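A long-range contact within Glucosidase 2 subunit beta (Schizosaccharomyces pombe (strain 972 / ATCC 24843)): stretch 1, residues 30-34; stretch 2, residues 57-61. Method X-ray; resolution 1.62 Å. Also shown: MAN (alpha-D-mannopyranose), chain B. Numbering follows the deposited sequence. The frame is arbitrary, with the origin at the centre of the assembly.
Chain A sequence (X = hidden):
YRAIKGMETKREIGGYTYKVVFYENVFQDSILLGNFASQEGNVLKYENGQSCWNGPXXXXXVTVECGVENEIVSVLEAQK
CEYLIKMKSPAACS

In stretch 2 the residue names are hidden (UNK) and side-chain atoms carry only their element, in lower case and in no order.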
# COMPACT_ATOMS: atom_id res chain seq x y z
N SER A 30 1.01 11.59 -7.14
CA SER A 30 2.09 12.18 -6.35
C SER A 30 1.76 12.38 -4.86
O SER A 30 2.54 12.99 -4.12
CB SER A 30 2.55 13.50 -6.97
OG SER A 30 3.24 13.25 -8.18
N ILE A 31 0.62 11.86 -4.43
CA ILE A 31 0.18 12.01 -3.05
C ILE A 31 0.70 10.88 -2.16
O ILE A 31 0.54 9.70 -2.50
CB ILE A 31 -1.36 12.07 -2.97
CG1 ILE A 31 -1.90 13.19 -3.86
CG2 ILE A 31 -1.81 12.26 -1.53
CD1 ILE A 31 -3.43 13.22 -3.94
N LEU A 32 1.33 11.22 -1.03
CA LEU A 32 1.77 10.21 -0.08
C LEU A 32 0.58 9.64 0.69
O LEU A 32 -0.13 10.39 1.37
CB LEU A 32 2.79 10.78 0.92
CG LEU A 32 3.23 9.82 2.04
CD1 LEU A 32 4.08 8.68 1.46
CD2 LEU A 32 4.02 10.56 3.10
N LEU A 33 0.37 8.33 0.58
CA LEU A 33 -0.68 7.66 1.35
C LEU A 33 -0.19 7.24 2.73
O LEU A 33 -0.98 7.09 3.66
CB LEU A 33 -1.20 6.44 0.59
CG LEU A 33 -2.50 6.66 -0.19
CD1 LEU A 33 -2.56 8.04 -0.86
CD2 LEU A 33 -2.78 5.53 -1.17
N GLY A 34 1.11 7.04 2.88
CA GLY A 34 1.66 6.67 4.16
C GLY A 34 3.07 6.12 4.06
O GLY A 34 3.48 5.64 3.00
N UNK A 57 -5.40 12.68 7.91
CA UNK A 57 -4.17 12.45 7.16
C UNK A 57 -4.19 11.00 6.65
O UNK A 57 -4.65 10.09 7.35
n UNK A 57 -3.45 15.11 8.62
c UNK A 57 -2.88 16.30 8.59
c UNK A 57 -1.45 14.84 7.79
c UNK A 57 -2.93 12.71 8.03
n UNK A 57 -1.65 16.16 8.08
c UNK A 57 -2.58 14.17 8.13
N UNK A 58 -3.71 10.80 5.43
CA UNK A 58 -3.92 9.52 4.76
C UNK A 58 -3.16 8.37 5.43
O UNK A 58 -2.15 8.57 6.10
c UNK A 58 -4.55 10.51 2.47
n UNK A 58 -4.28 13.46 1.17
c UNK A 58 -4.06 10.72 1.03
n UNK A 58 -4.98 11.52 0.21
c UNK A 58 -3.57 9.62 3.26
c UNK A 58 -5.05 12.84 0.30
n UNK A 58 -5.88 13.54 -0.47
N UNK A 59 -3.70 7.16 5.28
CA UNK A 59 -3.02 5.97 5.75
C UNK A 59 -3.49 4.82 4.87
O UNK A 59 -4.52 4.93 4.19
o UNK A 59 -4.72 5.48 7.42
c UNK A 59 -3.33 5.70 7.23
N UNK A 60 -2.72 3.74 4.84
CA UNK A 60 -3.04 2.61 3.99
C UNK A 60 -2.71 1.33 4.72
O UNK A 60 -1.63 1.19 5.31
c UNK A 60 -2.26 2.69 2.69
N UNK A 61 -3.64 0.38 4.68
CA UNK A 61 -3.41 -0.93 5.26
C UNK A 61 -3.25 -1.90 4.10
O UNK A 61 -4.19 -2.11 3.32
c UNK A 61 -4.75 -0.34 7.28
c UNK A 61 -4.34 -2.75 6.72
c UNK A 61 -4.58 -1.36 6.15
c UNK A 61 -5.87 -0.67 8.24
C1 MAN B . -8.08 12.55 -3.64
C2 MAN B . -7.66 11.22 -3.42
C3 MAN B . -8.88 10.50 -2.82
C4 MAN B . -9.44 11.30 -1.60
C5 MAN B . -9.78 12.73 -2.05
C6 MAN B . -10.16 13.64 -0.90
O1 MAN B . -9.14 12.22 -4.49
O2 MAN B . -6.63 11.24 -2.50
O3 MAN B . -8.55 9.18 -2.48
O4 MAN B . -10.61 10.70 -1.12
O5 MAN B . -8.60 13.28 -2.61
O6 MAN B . -10.75 14.82 -1.47

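Position 57 carries six side-chain atoms, four carbons and two nitrogens. One carbon leads from CA to a five-membered ring of three carbons and two nitrogens. The CA-to-CB bond points sideways, and position 57 CB is 7.4 Å from Leu33 O. The side chain makes no contact with stretch 1. The ring is an imidazole, so the residue is His57.

Position 58 has seven side-chain atoms, four carbons and three nitrogens. Three carbons run out in a line to a nitrogen, which is joined to a carbon bearing two more nitrogens. The chain lies along stretch 1, touching the side chains of Ile31 and Leu33. A guanidinium at the end of a three-carbon chain identifies Arg58. Its chi1 is m, and chi2 and chi3 are both t, so the aliphatic part is extended. Arg58 CD lies 3.6 Å from Leu33 CD1 and 4.0 Å from Leu32 O. Ile31 CG2 lies over one face of the guanidinium, 3.7 Å from Arg58 NE. The edge, near the guanidinium plane, meets mannose: Arg58 NE and NH2 each donate a hydrogen bond to MAN O2, both at 3.2 Å. A weak one runs from Arg58 NH2 to MAN O5 at 3.5 Å. Arg58 NE and NH1 are also hydrogen-bonded elsewhere in the structure.

Position 59 has two side-chain atoms, one carbon and then one oxygen. Its CB points away from stretch 1, and the touch is made by the backbone: position 59 CA is 3.1 Å from Leu33 O. The side chain is a hydroxymethyl group, so the residue is Ser59.

Position 60 has a single side-chain carbon, and position 60 CB is 4.4 Å from Leu33 CB. A lone methyl means Ala60. Its CB points toward stretch 1 and makes an apolar contact with Leu33.

Position 61 has four side-chain carbons, forked at the first, with one arm two carbons long. The side chain is out of reach of stretch 1. This is Ile61, and Ile61 CG1 is 9.1 Å from Leu33 O.

The contact rests on packing, with no hydrogen bond between the stretches. Leu33 and Arg58 are in register, their CA atoms 5.1 Å apart. Leu33 O approaches Arg58 O to 3.1 Å, but both are acceptors. Gly34 has backbone angles that call for glycine, and a CB there would sit 3.9 Å from Ser59 CA. Arg58 takes part in both the packing and the mannose contact. Arg58 CD packs on Leu33 CD1, Ile31 CG2 covers a face of the guanidinium, and MAN O2 lies at its edge.

Stretch 2, residues 57-61: HRSAI
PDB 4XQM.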